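Local coordinates for protein dehydroquinate synthase (PDB 1UJN) that probably converts the sugar phosphate DAHP to 3-dehydroquinate with release of phosphate, using NAD and a divalent metal, in chorismate biosynthesis, at residues 88-91 / 96-99; 170-175 / 275-280; 179-184 / 210-215; 284-289 / 335-340. One frame throughout, in Å; residues are numbered along the deposited sequence.

Interaction 1: residues 88-91 / 96-99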
loop_
_atom_site.group_PDB
_atom_site.type_symbol
_atom_site.label_atom_id
_atom_site.label_comp_id
_atom_site.label_asym_id
_atom_site.label_seq_id
_atom_site.Cartn_x
_atom_site.Cartn_y
_atom_site.Cartn_z
ATOM N N LEU A 88 -14.902 -2.788 3.056
ATOM C CA LEU A 88 -14.791 -2.178 4.378
ATOM C C LEU A 88 -15.548 -0.855 4.347
ATOM O O LEU A 88 -15.263 -0.001 3.511
ATOM C CB LEU A 88 -13.323 -1.898 4.724
ATOM C CG LEU A 88 -13.074 -1.245 6.092
ATOM C CD1 LEU A 88 -13.456 -2.226 7.201
ATOM C CD2 LEU A 88 -11.614 -0.861 6.230
ATOM N N LEU A 89 -16.521 -0.695 5.237
ATOM C CA LEU A 89 -17.280 0.548 5.304
ATOM C C LEU A 89 -16.672 1.372 6.435
ATOM O O LEU A 89 -16.404 0.853 7.520
ATOM C CB LEU A 89 -18.766 0.268 5.571
ATOM C CG LEU A 89 -19.539 -0.372 4.411
ATOM C CD1 LEU A 89 -19.140 -1.833 4.238
ATOM C CD2 LEU A 89 -21.036 -0.274 4.700
ATOM N N VAL A 90 -16.427 2.652 6.179
ATOM C CA VAL A 90 -15.813 3.495 7.195
ATOM C C VAL A 90 -16.681 4.697 7.515
ATOM O O VAL A 90 -16.944 5.541 6.650
ATOM C CB VAL A 90 -14.410 3.967 6.741
ATOM C CG1 VAL A 90 -13.694 4.645 7.895
ATOM C CG2 VAL A 90 -13.596 2.770 6.242
ATOM N N VAL A 91 -17.115 4.775 8.768
ATOM C CA VAL A 91 -17.995 5.848 9.214
ATOM C C VAL A 91 -17.310 6.700 10.278
ATOM O O VAL A 91 -17.041 6.230 11.384
ATOM C CB VAL A 91 -19.301 5.266 9.798
ATOM C CG1 VAL A 91 -20.287 6.393 10.103
ATOM C CG2 VAL A 91 -19.909 4.250 8.818
ATOM N N LEU A 96 -10.660 8.612 10.837
ATOM C CA LEU A 96 -11.217 7.287 10.594
ATOM C C LEU A 96 -11.042 6.870 9.146
ATOM O O LEU A 96 -10.738 5.713 8.874
ATOM C CB LEU A 96 -12.704 7.239 10.960
ATOM C CG LEU A 96 -13.079 6.495 12.250
ATOM C CD1 LEU A 96 -12.729 5.019 12.106
ATOM C CD2 LEU A 96 -12.354 7.106 13.447
ATOM N N THR A 97 -11.237 7.798 8.214
ATOM C CA THR A 97 -11.071 7.438 6.815
ATOM C C THR A 97 -9.591 7.257 6.508
ATOM O O THR A 97 -9.229 6.432 5.674
ATOM C CB THR A 97 -11.708 8.479 5.862
ATOM O OG1 THR A 97 -11.350 9.800 6.268
ATOM C CG2 THR A 97 -13.221 8.341 5.873
ATOM N N ASP A 98 -8.738 8.016 7.194
ATOM C CA ASP A 98 -7.290 7.891 7.002
ATOM C C ASP A 98 -6.864 6.481 7.420
ATOM O O ASP A 98 -6.209 5.760 6.660
ATOM C CB ASP A 98 -6.538 8.930 7.855
ATOM C CG ASP A 98 -6.461 10.297 7.190
ATOM O OD1 ASP A 98 -5.979 11.251 7.840
ATOM O OD2 ASP A 98 -6.868 10.424 6.017
ATOM N N LEU A 99 -7.240 6.093 8.635
ATOM C CA LEU A 99 -6.907 4.771 9.158
ATOM C C LEU A 99 -7.609 3.663 8.375
ATOM O O LEU A 99 -6.962 2.740 7.872
ATOM C CB LEU A 99 -7.303 4.674 10.632
ATOM C CG LEU A 99 -7.213 3.275 11.249
ATOM C CD1 LEU A 99 -5.751 2.882 11.412
ATOM C CD2 LEU A 99 -7.926 3.262 12.579
#
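Val90 meets the first turns of the following helix through one methyl group. Its side chain points from strand 87-92 toward Leu96 and Thr97 of helix 94-106. CG1 is anti to the backbone N (chi1 -171°), and this sends that branch into the helix. The methyl rests against the peptide that follows Leu96, with Val90 CG1 3.3 Å from Leu96 O. Val90 CG1 also lies 4.1 Å from Leu96 CB. It reaches the next residue too, where Val90 CG1 is 4.0 Å from Thr97 CA and 4.2 Å from Thr97 CG2. One methyl thus packs on both backbone and side-chain atoms of the helix.

Leu96 also touches the strand at a second place. The side chain of Val91 points away from the helix, but its carbonyl oxygen still touches it. Leu96 CG lies 4.1 Å from Val91 O. No hydrogen bond crosses the contact. The hydroxyl of Thr97 turns back to the start of its own helix and bonds to Gly94 O.

The tight strand-turn-helix join has glycines at its bend, consistent with the glycine-rich NAD-binding turn of the dehydroquinate synthase N-terminal domain. The side chain of Val91 lies about 4 Å from that of Thr118, a predicted NAD site.

The contact opens the beta-alpha-beta unit made by strand 87-92, helix 94-106 and strand 112-117. Strand 87-92 lies inside the sheet, between strands 31-36 and 112-117. Leu96 also touches Leu34 and Asp36 of strand 31-36, and Val91 packs on Phe42 of helix 40-50.

Interaction 2: residues 170-175 / 275-280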
loop_
_atom_site.group_PDB
_atom_site.type_symbol
_atom_site.label_atom_id
_atom_site.label_comp_id
_atom_site.label_asym_id
_atom_site.label_seq_id
_atom_site.Cartn_x
_atom_site.Cartn_y
_atom_site.Cartn_z
ATOM N N GLY A 170 -14.107 22.629 8.940
ATOM C CA GLY A 170 -14.306 22.161 7.581
ATOM C C GLY A 170 -14.677 23.279 6.625
ATOM O O GLY A 170 -14.303 23.256 5.448
ATOM N N LEU A 171 -15.414 24.268 7.117
ATOM C CA LEU A 171 -15.809 25.372 6.258
ATOM C C LEU A 171 -14.592 26.201 5.853
ATOM O O LEU A 171 -14.621 26.886 4.837
ATOM C CB LEU A 171 -16.852 26.250 6.954
ATOM C CG LEU A 171 -18.123 25.499 7.372
ATOM C CD1 LEU A 171 -19.223 26.497 7.697
ATOM C CD2 LEU A 171 -18.572 24.575 6.258
ATOM N N VAL A 172 -13.526 26.134 6.648
ATOM C CA VAL A 172 -12.304 26.873 6.336
ATOM C C VAL A 172 -11.680 26.292 5.071
ATOM O O VAL A 172 -11.218 27.028 4.198
ATOM C CB VAL A 172 -11.271 26.783 7.486
ATOM C CG1 VAL A 172 -9.923 27.354 7.032
ATOM C CG2 VAL A 172 -11.781 27.549 8.696
ATOM N N GLU A 173 -11.677 24.966 4.979
ATOM C CA GLU A 173 -11.119 24.277 3.827
ATOM C C GLU A 173 -11.912 24.629 2.567
ATOM O O GLU A 173 -11.343 24.761 1.481
ATOM C CB GLU A 173 -11.159 22.766 4.055
ATOM C CG GLU A 173 -9.909 22.029 3.595
ATOM C CD GLU A 173 -8.686 22.359 4.440
ATOM O OE1 GLU A 173 -8.396 21.607 5.395
ATOM O OE2 GLU A 173 -8.018 23.372 4.155
ATOM N N ALA A 174 -13.227 24.775 2.715
ATOM C CA ALA A 174 -14.089 25.126 1.590
ATOM C C ALA A 174 -13.730 26.547 1.145
ATOM O O ALA A 174 -13.643 26.844 -0.050
ATOM C CB ALA A 174 -15.554 25.059 2.014
ATOM N N PHE A 175 -13.525 27.413 2.129
ATOM C CA PHE A 175 -13.158 28.805 1.900
ATOM C C PHE A 175 -11.868 28.825 1.086
ATOM O O PHE A 175 -11.717 29.608 0.148
ATOM C CB PHE A 175 -12.932 29.496 3.247
ATOM C CG PHE A 175 -12.613 30.959 3.139
ATOM C CD1 PHE A 175 -13.613 31.915 3.293
ATOM C CD2 PHE A 175 -11.313 31.382 2.892
ATOM C CE1 PHE A 175 -13.324 33.278 3.204
ATOM C CE2 PHE A 175 -11.009 32.744 2.800
ATOM C CZ PHE A 175 -12.019 33.691 2.957
ATOM N N ARG A 275 -10.371 38.303 7.073
ATOM C CA ARG A 275 -10.624 38.845 8.404
ATOM C C ARG A 275 -12.004 38.367 8.849
ATOM O O ARG A 275 -12.180 37.923 9.985
ATOM C CB ARG A 275 -10.582 40.376 8.403
ATOM C CG ARG A 275 -9.224 40.979 8.077
ATOM C CD ARG A 275 -9.137 42.417 8.585
ATOM N NE ARG A 275 -7.954 43.116 8.092
ATOM C CZ ARG A 275 -7.898 43.769 6.935
ATOM N NH1 ARG A 275 -8.962 43.820 6.143
ATOM N NH2 ARG A 275 -6.775 44.367 6.566
ATOM N N ARG A 276 -12.975 38.458 7.942
ATOM C CA ARG A 276 -14.336 38.012 8.226
ATOM C C ARG A 276 -14.313 36.558 8.675
ATOM O O ARG A 276 -14.930 36.195 9.677
ATOM C CB ARG A 276 -15.225 38.128 6.982
ATOM C CG ARG A 276 -16.002 39.426 6.868
ATOM C CD ARG A 276 -17.163 39.293 5.883
ATOM N NE ARG A 276 -16.728 39.124 4.497
ATOM C CZ ARG A 276 -16.105 40.060 3.784
ATOM N NH1 ARG A 276 -15.833 41.243 4.323
ATOM N NH2 ARG A 276 -15.757 39.815 2.529
ATOM N N LEU A 277 -13.603 35.731 7.913
ATOM C CA LEU A 277 -13.477 34.309 8.205
ATOM C C LEU A 277 -12.982 34.071 9.626
ATOM O O LEU A 277 -13.538 33.247 10.357
ATOM C CB LEU A 277 -12.502 33.653 7.221
ATOM C CG LEU A 277 -12.137 32.193 7.518
ATOM C CD1 LEU A 277 -13.352 31.310 7.280
ATOM C CD2 LEU A 277 -10.984 31.746 6.635
ATOM N N LEU A 278 -11.931 34.793 10.007
ATOM C CA LEU A 278 -11.333 34.661 11.334
ATOM C C LEU A 278 -12.229 35.103 12.485
ATOM O O LEU A 278 -12.179 34.520 13.567
ATOM C CB LEU A 278 -10.010 35.430 11.386
ATOM C CG LEU A 278 -8.885 34.819 10.541
ATOM C CD1 LEU A 278 -7.712 35.788 10.449
ATOM C CD2 LEU A 278 -8.444 33.499 11.157
ATOM N N LEU A 279 -13.037 36.137 12.266
ATOM C CA LEU A 279 -13.938 36.615 13.313
ATOM C C LEU A 279 -15.061 35.606 13.517
ATOM O O LEU A 279 -15.450 35.308 14.644
ATOM C CB LEU A 279 -14.526 37.976 12.936
ATOM C CG LEU A 279 -13.544 39.147 12.938
ATOM C CD1 LEU A 279 -14.294 40.438 12.642
ATOM C CD2 LEU A 279 -12.854 39.235 14.290
ATOM N N TRP A 280 -15.574 35.083 12.412
ATOM C CA TRP A 280 -16.638 34.091 12.444
ATOM C C TRP A 280 -16.109 32.784 13.036
ATOM O O TRP A 280 -16.798 32.103 13.795
ATOM C CB TRP A 280 -17.136 33.850 11.019
ATOM C CG TRP A 280 -18.053 32.687 10.865
ATOM C CD1 TRP A 280 -19.382 32.642 11.169
ATOM C CD2 TRP A 280 -17.713 31.397 10.347
ATOM N NE1 TRP A 280 -19.894 31.403 10.867
ATOM C CE2 TRP A 280 -18.891 30.618 10.362
ATOM C CE3 TRP A 280 -16.526 30.822 9.872
ATOM C CZ2 TRP A 280 -18.919 29.293 9.917
ATOM C CZ3 TRP A 280 -16.551 29.505 9.429
ATOM C CH2 TRP A 280 -17.743 28.754 9.454
#
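Leu277 and Phe175 approach from opposite directions and meet over the face of the phenyl ring. Leu277 CD2 lies 3.9 Å from the centroid of the Phe175 ring, 14° off its normal, a CH-pi contact. Phe175 CG is anti to the backbone N (chi1 -177°), and this carries the ring out toward helix 271-281. The other branch of the leucine also takes part: Leu277 CD1 is 4.0 Å from Phe175 CD1 and 4.3 Å from Val172 CG2. With the ring of Phe175 cut back to a methyl, as in an alanine, Leu277 CD2 is likely to face a gap between the helices.

The two helices belong to the mainly helical C-terminal domain of the dehydroquinate synthase fold. Segments 170-175 and 275-280 run antiparallel, at 173°, with their axes 11.5 Å apart at the closest approach, a spacing bridged by large side chains. Glu173, a predicted zinc ligand with His231 and His247, takes no part in this interface and reaches His247 of helix 247-264.

Leu171 and Trp280 cross at about a right angle. The methyl comes in at the edge of the indole, near its plane, with Leu171 CD1 only 3.2 Å from Trp280 CH2. Leu171 CB backs it up, 3.6 Å from Trp280 CH2. Lys168 makes a cation-pi contact with Trp280.

Interaction 3: residues 179-184 / 210-215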
loop_
_atom_site.group_PDB
_atom_site.type_symbol
_atom_site.label_atom_id
_atom_site.label_comp_id
_atom_site.label_asym_id
_atom_site.label_seq_id
_atom_site.Cartn_x
_atom_site.Cartn_y
_atom_site.Cartn_z
ATOM N N LEU A 179 -10.824 30.512 -2.697
ATOM C CA LEU A 179 -9.709 31.360 -3.095
ATOM C C LEU A 179 -8.938 30.729 -4.255
ATOM O O LEU A 179 -8.478 31.426 -5.160
ATOM C CB LEU A 179 -8.765 31.580 -1.910
ATOM C CG LEU A 179 -9.322 32.372 -0.727
ATOM C CD1 LEU A 179 -8.291 32.408 0.390
ATOM C CD2 LEU A 179 -9.678 33.785 -1.175
ATOM N N ILE A 180 -8.804 29.407 -4.226
ATOM C CA ILE A 180 -8.082 28.687 -5.268
ATOM C C ILE A 180 -8.807 28.717 -6.616
ATOM O O ILE A 180 -8.197 28.985 -7.653
ATOM C CB ILE A 180 -7.849 27.216 -4.864
ATOM C CG1 ILE A 180 -6.919 27.151 -3.648
ATOM C CG2 ILE A 180 -7.236 26.445 -6.023
ATOM C CD1 ILE A 180 -6.708 25.751 -3.109
ATOM N N ALA A 181 -10.109 28.452 -6.599
ATOM C CA ALA A 181 -10.898 28.430 -7.829
ATOM C C ALA A 181 -11.405 29.801 -8.272
ATOM O O ALA A 181 -11.689 30.010 -9.455
ATOM C CB ALA A 181 -12.079 27.476 -7.663
ATOM N N GLY A 182 -11.513 30.732 -7.331
ATOM C CA GLY A 182 -12.022 32.051 -7.660
ATOM C C GLY A 182 -13.535 32.023 -7.536
ATOM O O GLY A 182 -14.243 32.816 -8.157
ATOM N N ASP A 183 -14.029 31.090 -6.726
ATOM C CA ASP A 183 -15.459 30.922 -6.502
ATOM C C ASP A 183 -15.902 31.744 -5.293
ATOM O O ASP A 183 -15.740 31.317 -4.148
ATOM C CB ASP A 183 -15.777 29.442 -6.261
ATOM C CG ASP A 183 -17.260 29.138 -6.357
ATOM O OD1 ASP A 183 -18.074 29.958 -5.884
ATOM O OD2 ASP A 183 -17.616 28.073 -6.903
ATOM N N GLU A 184 -16.470 32.917 -5.555
ATOM C CA GLU A 184 -16.939 33.818 -4.504
ATOM C C GLU A 184 -17.959 33.163 -3.565
ATOM O O GLU A 184 -18.042 33.511 -2.385
ATOM C CB GLU A 184 -17.564 35.064 -5.139
ATOM C CG GLU A 184 -17.982 36.153 -4.162
ATOM C CD GLU A 184 -16.813 36.999 -3.680
ATOM O OE1 GLU A 184 -16.044 37.496 -4.534
ATOM O OE2 GLU A 184 -16.670 37.177 -2.450
ATOM N N LYS A 210 -12.368 20.723 -5.453
ATOM C CA LYS A 210 -11.211 19.858 -5.279
ATOM C C LYS A 210 -11.192 18.799 -6.369
ATOM O O LYS A 210 -10.128 18.368 -6.803
ATOM C CB LYS A 210 -11.199 19.189 -3.895
ATOM C CG LYS A 210 -9.909 18.412 -3.653
ATOM C CD LYS A 210 -9.741 17.924 -2.219
ATOM C CE LYS A 210 -8.390 17.230 -2.065
ATOM N NZ LYS A 210 -8.156 16.645 -0.706
ATOM N N VAL A 211 -12.367 18.375 -6.821
ATOM C CA VAL A 211 -12.419 17.381 -7.884
ATOM C C VAL A 211 -11.758 17.932 -9.150
ATOM O O VAL A 211 -10.912 17.272 -9.753
ATOM C CB VAL A 211 -13.872 16.969 -8.220
ATOM C CG1 VAL A 211 -13.892 16.128 -9.493
ATOM C CG2 VAL A 211 -14.469 16.164 -7.061
ATOM N N ARG A 212 -12.138 19.143 -9.544
ATOM C CA ARG A 212 -11.587 19.763 -10.751
ATOM C C ARG A 212 -10.076 19.954 -10.706
ATOM O O ARG A 212 -9.357 19.528 -11.614
ATOM C CB ARG A 212 -12.241 21.122 -11.006
ATOM C CG ARG A 212 -13.697 21.052 -11.422
ATOM C CD ARG A 212 -14.085 22.297 -12.213
ATOM N NE ARG A 212 -13.884 23.524 -11.448
ATOM C CZ ARG A 212 -14.641 23.900 -10.422
ATOM N NH1 ARG A 212 -15.659 23.145 -10.029
ATOM N NH2 ARG A 212 -14.379 25.034 -9.785
ATOM N N VAL A 213 -9.601 20.611 -9.654
ATOM C CA VAL A 213 -8.175 20.865 -9.495
ATOM C C VAL A 213 -7.361 19.572 -9.525
ATOM O O VAL A 213 -6.293 19.507 -10.135
ATOM C CB VAL A 213 -7.897 21.583 -8.167
ATOM C CG1 VAL A 213 -6.408 21.814 -8.008
ATOM C CG2 VAL A 213 -8.656 22.899 -8.125
ATOM N N THR A 214 -7.882 18.545 -8.863
ATOM C CA THR A 214 -7.215 17.257 -8.790
ATOM C C THR A 214 -7.094 16.539 -10.129
ATOM O O THR A 214 -6.058 15.943 -10.426
ATOM C CB THR A 214 -7.939 16.336 -7.795
ATOM O OG1 THR A 214 -7.842 16.898 -6.481
ATOM C CG2 THR A 214 -7.321 14.946 -7.800
ATOM N N GLU A 215 -8.149 16.589 -10.937
ATOM C CA GLU A 215 -8.129 15.917 -12.231
ATOM C C GLU A 215 -7.312 16.639 -13.296
ATOM O O GLU A 215 -6.731 16.000 -14.174
ATOM C CB GLU A 215 -9.561 15.683 -12.724
ATOM C CG GLU A 215 -10.233 14.541 -11.986
ATOM C CD GLU A 215 -11.709 14.383 -12.301
ATOM O OE1 GLU A 215 -12.330 13.489 -11.692
ATOM O OE2 GLU A 215 -12.248 15.137 -13.142
HETATM O O HOH W 1 -16.252 26.754 -8.527
#
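Ile180 and Val213 form the buried side of this contact, methyl against methyl. Ile180 CG2 lies 4.4 Å from Val213 CG2, and both side chains point toward the opposing segment. Val213 also packs on Lys223.

The pair joins the end of helix 164-181 to the last turns of helix 199-216 in the helical C-terminal domain. Past Ala181 the chain leaves the helical path at Gly182, which has a positive phi (88°). A side chain there would run into the preceding carbonyl oxygen. Within helix 199-216, Lys210 O accepts two bonds from Thr214, from opposite faces of its plane. Thr214 OG1 is 2.7 Å from Lys210 O, in addition to the backbone bond from Thr214 N.

The other side is looser and watery. Arg212 is exposed, and the bend of its chain at chi3 (-59°) brings NH2 to Ala181. Its guanidinium meets the methyl of Ala181 obliquely, with Arg212 NH2 4.0 Å from Ala181 CB. Asp183 has the opposite charge but makes no direct contact, since Asp183 OD2 is 5.3 Å from Arg212 NH2. A water spans that distance. It donates to Asp183 OD2 at 2.5 Å and accepts from Arg212 NH2 at 2.8 Å. Asp183 OD2 also forms a salt bridge with Arg205.

Interaction 4: residues 284-289 / 335-340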
loop_
_atom_site.group_PDB
_atom_site.type_symbol
_atom_site.label_atom_id
_atom_site.label_comp_id
_atom_site.label_asym_id
_atom_site.label_seq_id
_atom_site.Cartn_x
_atom_site.Cartn_y
_atom_site.Cartn_z
ATOM N N PRO A 284 -8.526 29.548 18.331
ATOM C CA PRO A 284 -7.897 29.694 19.647
ATOM C C PRO A 284 -6.649 30.573 19.565
ATOM O O PRO A 284 -5.870 30.473 18.611
ATOM C CB PRO A 284 -7.577 28.253 20.038
ATOM C CG PRO A 284 -7.330 27.590 18.715
ATOM C CD PRO A 284 -8.437 28.157 17.851
ATOM N N PRO A 285 -6.459 31.461 20.554
ATOM C CA PRO A 285 -5.300 32.358 20.592
ATOM C C PRO A 285 -3.988 31.588 20.500
ATOM O O PRO A 285 -3.869 30.484 21.026
ATOM C CB PRO A 285 -5.469 33.074 21.927
ATOM C CG PRO A 285 -6.963 33.183 22.039
ATOM C CD PRO A 285 -7.407 31.789 21.636
ATOM N N LEU A 286 -3.006 32.187 19.835
ATOM C CA LEU A 286 -1.703 31.564 19.646
ATOM C C LEU A 286 -0.671 31.985 20.682
ATOM O O LEU A 286 -0.788 33.043 21.298
ATOM C CB LEU A 286 -1.160 31.910 18.256
ATOM C CG LEU A 286 -2.001 31.489 17.052
ATOM C CD1 LEU A 286 -1.368 32.036 15.769
ATOM C CD2 LEU A 286 -2.095 29.967 17.011
ATOM N N PRO A 287 0.362 31.150 20.885
ATOM C CA PRO A 287 1.429 31.440 21.846
ATOM C C PRO A 287 2.408 32.402 21.177
ATOM O O PRO A 287 2.485 32.456 19.951
ATOM C CB PRO A 287 2.048 30.074 22.081
ATOM C CG PRO A 287 1.947 29.446 20.723
ATOM C CD PRO A 287 0.537 29.809 20.297
ATOM N N PRO A 288 3.165 33.174 21.968
ATOM C CA PRO A 288 4.107 34.097 21.328
ATOM C C PRO A 288 5.012 33.373 20.341
ATOM O O PRO A 288 5.443 32.243 20.583
ATOM C CB PRO A 288 4.864 34.703 22.513
ATOM C CG PRO A 288 4.726 33.661 23.598
ATOM C CD PRO A 288 3.303 33.204 23.434
ATOM N N LEU A 289 5.283 34.023 19.218
ATOM C CA LEU A 289 6.120 33.436 18.186
ATOM C C LEU A 289 6.967 34.493 17.483
ATOM O O LEU A 289 6.493 35.585 17.179
ATOM C CB LEU A 289 5.235 32.696 17.177
ATOM C CG LEU A 289 3.794 33.212 17.072
ATOM C CD1 LEU A 289 3.786 34.631 16.514
ATOM C CD2 LEU A 289 2.977 32.282 16.187
ATOM N N ALA A 335 5.432 40.122 10.556
ATOM C CA ALA A 335 5.249 41.223 11.491
ATOM C C ALA A 335 3.843 41.800 11.336
ATOM O O ALA A 335 3.164 42.075 12.328
ATOM C CB ALA A 335 6.298 42.307 11.242
ATOM N N ALA A 336 3.406 41.985 10.093
ATOM C CA ALA A 336 2.071 42.522 9.840
ATOM C C ALA A 336 1.023 41.502 10.271
ATOM O O ALA A 336 -0.038 41.862 10.784
ATOM C CB ALA A 336 1.902 42.846 8.371
ATOM N N TRP A 337 1.333 40.227 10.048
ATOM C CA TRP A 337 0.441 39.130 10.418
ATOM C C TRP A 337 0.212 39.179 11.932
ATOM O O TRP A 337 -0.924 39.094 12.402
ATOM C CB TRP A 337 1.087 37.806 10.000
ATOM C CG TRP A 337 0.332 36.554 10.362
ATOM C CD1 TRP A 337 -0.695 35.973 9.666
ATOM C CD2 TRP A 337 0.609 35.691 11.466
ATOM N NE1 TRP A 337 -1.067 34.788 10.270
ATOM C CE2 TRP A 337 -0.281 34.593 11.377
ATOM C CE3 TRP A 337 1.529 35.734 12.523
ATOM C CZ2 TRP A 337 -0.275 33.547 12.306
ATOM C CZ3 TRP A 337 1.534 34.695 13.448
ATOM C CH2 TRP A 337 0.638 33.615 13.332
ATOM N N ARG A 338 1.295 39.332 12.689
ATOM C CA ARG A 338 1.202 39.409 14.145
ATOM C C ARG A 338 0.310 40.573 14.569
ATOM O O ARG A 338 -0.565 40.414 15.418
ATOM C CB ARG A 338 2.589 39.586 14.769
ATOM C CG ARG A 338 3.455 38.337 14.778
ATOM C CD ARG A 338 4.766 38.615 15.499
ATOM N NE ARG A 338 4.553 38.783 16.933
ATOM C CZ ARG A 338 5.462 39.254 17.779
ATOM N NH1 ARG A 338 6.659 39.612 17.339
ATOM N NH2 ARG A 338 5.171 39.368 19.068
ATOM N N GLU A 339 0.532 41.744 13.979
ATOM C CA GLU A 339 -0.268 42.917 14.309
ATOM C C GLU A 339 -1.732 42.691 13.962
ATOM O O GLU A 339 -2.624 43.078 14.720
ATOM C CB GLU A 339 0.258 44.151 13.569
ATOM C CG GLU A 339 1.640 44.611 14.021
ATOM C CD GLU A 339 1.692 44.959 15.503
ATOM O OE1 GLU A 339 0.855 45.769 15.960
ATOM O OE2 GLU A 339 2.576 44.427 16.210
ATOM N N GLU A 340 -1.982 42.067 12.817
ATOM C CA GLU A 340 -3.346 41.780 12.386
ATOM C C GLU A 340 -4.063 40.919 13.422
ATOM O O GLU A 340 -5.249 41.110 13.684
ATOM C CB GLU A 340 -3.334 41.055 11.035
ATOM C CG GLU A 340 -3.122 41.966 9.837
ATOM C CD GLU A 340 -4.422 42.503 9.275
ATOM O OE1 GLU A 340 -5.441 42.472 9.997
ATOM O OE2 GLU A 340 -4.425 42.964 8.112
#
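Leu286 and Leu289 sit on an irregular segment that faces a helix. From Pro284 to Pro288 the backbone is extended and close to polyproline II, as its four prolines suggest. At Leu289 it opens to a beta-like conformation. Residues 335-340 are regular helix. The backbones stay apart: the nearest CA atoms, those of Leu289 and Arg338, are 8.7 Å from each other.

Trp337 spans the distance. Its CG is anti to the backbone N (chi1 177°), and the outer end of the six-membered ring meets both leucines. Both leucines cross it at about a right angle. Leu286 CD1 comes in obliquely, 3.5 Å from Trp337 CH2. Leu289 CD1 lies at the ring edge, near its plane, 3.8 Å from Trp337 CZ3. The second methyl, Leu289 CD2, is 3.9 Å from Trp337 CH2.

Arg338 lies along the border of the contact. Arg338 CG is 4.1 Å from Leu289 CD1. Further out, one face of the guanidinium lies against Leu289 O, with Arg338 NE 3.7 Å from Leu289 O. No hydrogen bond forms there.

The indole nitrogen Trp337 NE1 bonds to Tyr253 O of helix 247-264. Replacing Trp337 by a leucine is likely to leave Tyr253 O without this donor and a gap before Leu286 and Leu289.

The contact lies away from the predicted NAD and zinc sites and fixes the loop after helix 271-281 on helix 327-342. Trp337 meets Tyr257 of helix 247-264 edge-to-face and touches Leu233 of helix 231-240. Leu289 packs on Leu237 of that same helix and on Phe334 of helix 327-342.

In the fold
From the N terminus, interaction 1 comes first and closes a very short loop within the N-terminal part, which is predicted to bind NAD. It ends before the others begin, and it lies across the chain's centre from them. Interaction 2 then closes a loop of about 100 residues in the C-terminal part. Interaction 3 is nested inside that loop, and both use helix 164-181: one joins it to helix 271-281, the other to helix 199-216. Interaction 4 follows in series and fastens the proline-rich loop to the C-terminal helix 327-342. It touches interaction 2 through a salt bridge, with Arg275 NH2 3.1 Å from Glu340 OE2. No two loops cross.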